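Local atomic coordinates of helicase-like protein (Bacteroides thetaiotaomicron, PDB entry 2FG1), a protein that has a macro domain fold and probably hydrolyses the bond between ADP-ribose and thymidine in modified DNA. Residues A[54-59]-A[67-72]; A[24-29]-A[36-41]. All coordinates share one frame; numbering follows the deposited sequence.

Running from the N terminus, the chain enters the sheet interior along strand 22-29, and contact 2 then closes the loop that leads into helix 38-45, setting residues 36-41 against strand residues 24-29. Helix 48-59 follows directly, and contact 1 closes the next loop by bringing its end, residues 54-59, onto residues 67-72 in and just before edge strand 68-74. The two closures are in series, neither nested nor crossed, their centres about 13 Å apart. Strand 77-85 lies between the two strands concerned and connects them through N81, whose OD1 is hydrogen-bonded to H26 and whose ND2 is hydrogen-bonded to Q69. Both helices reach the same sheet.

Contact 1: A[54-59]-A[67-72]; sequences RQWYKS and AVQFVN
The indole NE1 of W56 is gripped by the backbone carbonyl of E61, with that of E62 as a weak second partner, and the same ring packs against A67, just before strand 68-74, and Q69 within it. CG of W56 stands anti to its backbone N (chi1 -173°), which carries the indole off helix 48-59 toward the strand. Over one face of the six-membered ring lies CB of Q69, in a CH-pi contact 3.8 Å from the ring centroid and offset toward the rim, where CZ3 of W56 is 3.4 Å from CB of Q69. At the ring edge the methyl CB of A67 meets CZ2 of W56 at 3.7 Å. The W56 and Q69 side chains run past each other in opposite directions, their ring and amide planes 47° apart. With both chi1 and chi2 near 180°, the extended glutamine reaches back along the indole, bringing NE2 to 3.7 Å from CB of W56. Its amide is then fixed at both ends: NE2 bonds to the carbonyl of A52, one turn earlier in the same helix, and OE1 to ND2 of N81 on strand 77-85. At the edge of the indole, in its plane, OG of S59 donates to O of W56 (2.8 Å) and also bonds to the backbone N of E61, so the helix terminus and the loop beyond it are tied to the residue that carries the indole. The ring of F63 meets W56 edge-to-face. Such docking of a helix end by one aromatic residue on the antiparallel edge strand that follows it builds one margin of the mixed alpha/beta sandwich of the macro domain.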
loop_
_atom_site.group_PDB
_atom_site.type_symbol
_atom_site.label_atom_id
_atom_site.label_comp_id
_atom_site.label_asym_id
_atom_site.label_seq_id
_atom_site.Cartn_x
_atom_site.Cartn_y
_atom_site.Cartn_z
ATOM N N ARG A 54 -0.072 3.632 14.279
ATOM C CA ARG A 54 -0.719 3.488 15.578
ATOM C C ARG A 54 -1.083 4.852 16.182
ATOM O O ARG A 54 -2.154 5.017 16.761
ATOM C CB ARG A 54 0.166 2.677 16.516
ATOM C CG ARG A 54 0.289 1.211 16.083
ATOM C CD ARG A 54 0.792 0.365 17.227
ATOM N NE ARG A 54 1.199 -0.997 16.864
ATOM C CZ ARG A 54 0.387 -2.048 16.699
ATOM N NH1 ARG A 54 -0.936 -1.917 16.762
ATOM N NH2 ARG A 54 0.927 -3.237 16.449
ATOM N N GLN A 55 -0.222 5.851 15.977
ATOM C CA GLN A 55 -0.558 7.212 16.422
ATOM C C GLN A 55 -1.714 7.777 15.613
ATOM O O GLN A 55 -2.589 8.462 16.142
ATOM C CB GLN A 55 0.647 8.152 16.349
ATOM C CG GLN A 55 1.704 7.854 17.403
ATOM C CD GLN A 55 2.715 8.972 17.571
ATOM O OE1 GLN A 55 2.402 10.149 17.335
ATOM N NE2 GLN A 55 3.920 8.621 18.011
ATOM N N TRP A 56 -1.725 7.487 14.316
ATOM C CA TRP A 56 -2.828 7.906 13.459
ATOM C C TRP A 56 -4.171 7.329 13.941
ATOM O O TRP A 56 -5.169 8.054 14.059
ATOM C CB TRP A 56 -2.512 7.486 12.025
ATOM C CG TRP A 56 -3.440 7.957 10.947
ATOM C CD1 TRP A 56 -4.342 8.988 10.991
ATOM C CD2 TRP A 56 -3.511 7.413 9.633
ATOM N NE1 TRP A 56 -4.994 9.091 9.776
ATOM C CE2 TRP A 56 -4.494 8.139 8.927
ATOM C CE3 TRP A 56 -2.850 6.363 8.989
ATOM C CZ2 TRP A 56 -4.821 7.855 7.595
ATOM C CZ3 TRP A 56 -3.171 6.089 7.663
ATOM C CH2 TRP A 56 -4.142 6.839 6.982
ATOM N N TYR A 57 -4.181 6.038 14.272
ATOM C CA TYR A 57 -5.391 5.405 14.785
ATOM C C TYR A 57 -5.908 6.130 16.019
ATOM O O TYR A 57 -7.107 6.403 16.144
ATOM C CB TYR A 57 -5.147 3.922 15.113
ATOM C CG TYR A 57 -6.339 3.314 15.814
ATOM C CD1 TYR A 57 -7.510 3.038 15.113
ATOM C CD2 TYR A 57 -6.315 3.055 17.184
ATOM C CE1 TYR A 57 -8.617 2.505 15.740
ATOM C CE2 TYR A 57 -7.439 2.528 17.828
ATOM C CZ TYR A 57 -8.579 2.257 17.089
ATOM O OH TYR A 57 -9.708 1.725 17.695
ATOM N N LYS A 58 -5.012 6.442 16.940
ATOM C CA LYS A 58 -5.432 7.137 18.159
ATOM C C LYS A 58 -5.888 8.564 17.941
ATOM O O LYS A 58 -6.785 9.041 18.639
ATOM C CB LYS A 58 -4.325 7.084 19.177
ATOM C CG LYS A 58 -4.255 5.717 19.778
ATOM C CD LYS A 58 -3.336 5.694 20.917
ATOM C CE LYS A 58 -3.418 4.353 21.625
ATOM N NZ LYS A 58 -2.185 4.220 22.422
ATOM N N SER A 59 -5.298 9.248 16.967
ATOM C CA SER A 59 -5.675 10.626 16.671
ATOM C C SER A 59 -7.090 10.705 16.095
ATOM O O SER A 59 -7.795 11.708 16.276
ATOM C CB SER A 59 -4.675 11.251 15.689
ATOM O OG SER A 59 -4.900 10.801 14.357
ATOM N N ALA A 67 -7.953 6.918 2.940
ATOM C CA ALA A 67 -6.901 7.825 3.403
ATOM C C ALA A 67 -5.524 7.165 3.359
ATOM O O ALA A 67 -5.403 5.932 3.405
ATOM C CB ALA A 67 -7.204 8.338 4.814
ATOM N N VAL A 68 -4.482 7.989 3.284
ATOM C CA VAL A 68 -3.106 7.503 3.207
ATOM C C VAL A 68 -2.220 8.360 4.097
ATOM O O VAL A 68 -2.339 9.592 4.103
ATOM C CB VAL A 68 -2.561 7.564 1.747
ATOM C CG1 VAL A 68 -1.154 6.965 1.668
ATOM C CG2 VAL A 68 -3.497 6.847 0.782
ATOM N N GLN A 69 -1.298 7.698 4.800
ATOM C CA GLN A 69 -0.243 8.351 5.565
ATOM C C GLN A 69 1.098 7.993 4.949
ATOM O O GLN A 69 1.386 6.810 4.741
ATOM C CB GLN A 69 -0.294 7.852 7.004
ATOM C CG GLN A 69 0.800 8.366 7.919
ATOM C CD GLN A 69 0.710 7.708 9.267
ATOM O OE1 GLN A 69 0.718 6.486 9.369
ATOM N NE2 GLN A 69 0.628 8.517 10.322
ATOM N N PHE A 70 1.911 9.010 4.654
ATOM C CA PHE A 70 3.235 8.809 4.072
ATOM C C PHE A 70 4.297 9.030 5.132
ATOM O O PHE A 70 4.312 10.075 5.792
ATOM C CB PHE A 70 3.468 9.767 2.891
ATOM C CG PHE A 70 2.482 9.583 1.763
ATOM C CD1 PHE A 70 2.752 8.703 0.720
ATOM C CD2 PHE A 70 1.281 10.291 1.743
ATOM C CE1 PHE A 70 1.833 8.533 -0.323
ATOM C CE2 PHE A 70 0.359 10.120 0.701
ATOM C CZ PHE A 70 0.646 9.245 -0.332
ATOM N N VAL A 71 5.147 8.033 5.348
ATOM C CA VAL A 71 6.228 8.171 6.322
ATOM C C VAL A 71 7.557 7.970 5.631
ATOM O O VAL A 71 7.711 7.118 4.759
ATOM C CB VAL A 71 6.078 7.207 7.545
ATOM C CG1 VAL A 71 6.293 5.764 7.143
ATOM C CG2 VAL A 71 7.035 7.573 8.665
ATOM N N ASN A 72 8.516 8.779 6.028
ATOM C CA ASN A 72 9.881 8.615 5.571
ATOM C C ASN A 72 10.564 7.535 6.402
ATOM O O ASN A 72 10.443 7.525 7.637
ATOM C CB ASN A 72 10.656 9.926 5.647
ATOM C CG ASN A 72 12.033 9.796 5.055
ATOM O OD1 ASN A 72 12.197 9.826 3.831
ATOM N ND2 ASN A 72 13.027 9.599 5.905
#

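Contact 2: A[24-29]-A[36-41]; sequences ITHICN and KGFVLA
The phenyl ring of F38 overlaps the base of H26, its CD2 atom 3.5 Å from CB of H26. The pair belongs to the strand-loop-helix unit at the heart of the macro domain, where strand 22-29, inside the mixed sheet, is followed by helix 38-45 lying on one face of that sheet. A chi1 of -175° swings the F38 ring away from its own backbone N and out across the strand, to I24 and H26, whose side chains project from the same face. The imidazole and phenyl planes are inclined at 52° with centroids 5.6 Å apart, an oblique pairing, and ND1 of H26 lies in the plane of the phenyl ring at its edge. Further along the ring, CZ of F38 meets CG2 of I24 at 3.8 Å, the methyl arriving at the ring edge. The imidazole is buried, and its NE2 is satisfied by OD1 of N81 on strand 77-85, which fixes how far the ring can turn, while W34 of the intervening loop meets it with its own ring nearly perpendicular. N of L40 bonds to O of G37 at 3.0 Å. N29, at the end of the strand, bonds through ND2 to O of G33 in the loop that follows; in related macro domains the corresponding loop helps to form the ADP-ribose cleft, and it may do so here. V39, the next residue along from F38, completes the grip on H26: its CG1 sits near the imidazole plane at the edge, 3.7 Å from CE1 of H26.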
loop_
_atom_site.group_PDB
_atom_site.type_symbol
_atom_site.label_atom_id
_atom_site.label_comp_id
_atom_site.label_asym_id
_atom_site.label_seq_id
_atom_site.Cartn_x
_atom_site.Cartn_y
_atom_site.Cartn_z
ATOM N N ILE A 24 6.972 2.596 -0.846
ATOM C CA ILE A 24 6.456 1.248 -0.608
ATOM C C ILE A 24 5.005 1.388 -0.166
ATOM O O ILE A 24 4.726 2.026 0.862
ATOM C CB ILE A 24 7.261 0.542 0.498
ATOM C CG1 ILE A 24 8.711 0.340 0.064
ATOM C CG2 ILE A 24 6.624 -0.813 0.872
ATOM C CD1 ILE A 24 9.659 0.068 1.226
ATOM N N THR A 25 4.078 0.805 -0.919
ATOM C CA THR A 25 2.648 0.941 -0.640
ATOM C C THR A 25 2.089 -0.365 -0.114
ATOM O O THR A 25 2.360 -1.421 -0.681
ATOM C CB THR A 25 1.845 1.307 -1.904
ATOM O OG1 THR A 25 2.036 0.292 -2.901
ATOM C CG2 THR A 25 2.283 2.633 -2.479
ATOM N N HIS A 26 1.272 -0.304 0.936
ATOM C CA HIS A 26 0.614 -1.514 1.429
ATOM C C HIS A 26 -0.736 -1.152 2.044
ATOM O O HIS A 26 -0.996 0.005 2.360
ATOM C CB HIS A 26 1.532 -2.248 2.412
ATOM C CG HIS A 26 1.682 -1.536 3.710
ATOM N ND1 HIS A 26 1.248 -2.082 4.895
ATOM C CD2 HIS A 26 2.142 -0.296 4.000
ATOM C CE1 HIS A 26 1.456 -1.214 5.872
ATOM N NE2 HIS A 26 1.990 -0.121 5.354
ATOM N N ILE A 27 -1.596 -2.155 2.178
ATOM C CA ILE A 27 -2.968 -1.954 2.633
ATOM C C ILE A 27 -3.095 -2.228 4.123
ATOM O O ILE A 27 -2.799 -3.339 4.606
ATOM C CB ILE A 27 -3.964 -2.837 1.852
ATOM C CG1 ILE A 27 -3.986 -2.441 0.368
ATOM C CG2 ILE A 27 -5.368 -2.699 2.446
ATOM C CD1 ILE A 27 -4.778 -3.406 -0.526
ATOM N N CYS A 28 -3.555 -1.197 4.830
ATOM C CA CYS A 28 -3.846 -1.257 6.246
ATOM C C CYS A 28 -5.342 -1.352 6.478
ATOM O O CYS A 28 -6.164 -0.983 5.628
ATOM C CB CYS A 28 -3.312 0.008 6.927
ATOM S SG CYS A 28 -1.544 0.198 6.862
ATOM N N ASN A 29 -5.705 -1.845 7.652
ATOM C CA ASN A 29 -7.110 -1.863 8.041
ATOM C C ASN A 29 -7.532 -0.592 8.775
ATOM O O ASN A 29 -6.696 0.241 9.176
ATOM C CB ASN A 29 -7.417 -3.102 8.880
ATOM C CG ASN A 29 -6.638 -3.117 10.164
ATOM O OD1 ASN A 29 -6.963 -2.386 11.103
ATOM N ND2 ASN A 29 -5.564 -3.902 10.196
ATOM N N LYS A 36 -0.209 -8.880 11.234
ATOM C CA LYS A 36 -0.250 -10.034 10.324
ATOM C C LYS A 36 0.246 -9.650 8.944
ATOM O O LYS A 36 -0.130 -8.606 8.421
ATOM C CB LYS A 36 -1.687 -10.564 10.198
ATOM C CG LYS A 36 -2.355 -10.926 11.513
ATOM C CD LYS A 36 -3.837 -10.547 11.517
ATOM C CE LYS A 36 -4.732 -11.711 11.131
ATOM N NZ LYS A 36 -4.775 -12.750 12.203
ATOM N N GLY A 37 1.080 -10.501 8.354
ATOM C CA GLY A 37 1.459 -10.345 6.946
ATOM C C GLY A 37 2.536 -9.307 6.699
ATOM O O GLY A 37 3.524 -9.253 7.426
ATOM N N PHE A 38 2.347 -8.495 5.662
ATOM C CA PHE A 38 3.399 -7.582 5.207
ATOM C C PHE A 38 3.860 -6.609 6.297
ATOM O O PHE A 38 5.039 -6.256 6.351
ATOM C CB PHE A 38 2.952 -6.800 3.975
ATOM C CG PHE A 38 4.031 -5.932 3.389
ATOM C CD1 PHE A 38 5.107 -6.496 2.712
ATOM C CD2 PHE A 38 3.964 -4.550 3.503
ATOM C CE1 PHE A 38 6.106 -5.687 2.157
ATOM C CE2 PHE A 38 4.953 -3.748 2.956
ATOM C CZ PHE A 38 6.020 -4.313 2.279
ATOM N N VAL A 39 2.947 -6.196 7.168
ATOM C CA VAL A 39 3.322 -5.271 8.247
ATOM C C VAL A 39 4.445 -5.811 9.127
ATOM O O VAL A 39 5.229 -5.044 9.687
ATOM C CB VAL A 39 2.115 -4.823 9.115
ATOM C CG1 VAL A 39 1.147 -3.963 8.304
ATOM C CG2 VAL A 39 1.391 -6.004 9.740
ATOM N N LEU A 40 4.529 -7.134 9.247
ATOM C CA LEU A 40 5.589 -7.740 10.036
ATOM C C LEU A 40 6.946 -7.574 9.351
ATOM O O LEU A 40 7.957 -7.347 10.015
ATOM C CB LEU A 40 5.300 -9.218 10.309
ATOM C CG LEU A 40 3.994 -9.482 11.071
ATOM C CD1 LEU A 40 3.840 -10.970 11.372
ATOM C CD2 LEU A 40 3.910 -8.680 12.378
ATOM N N ALA A 41 6.956 -7.675 8.021
ATOM C CA ALA A 41 8.169 -7.419 7.255
ATOM C C ALA A 41 8.602 -5.954 7.386
ATOM O O ALA A 41 9.784 -5.661 7.551
ATOM C CB ALA A 41 7.973 -7.806 5.780
#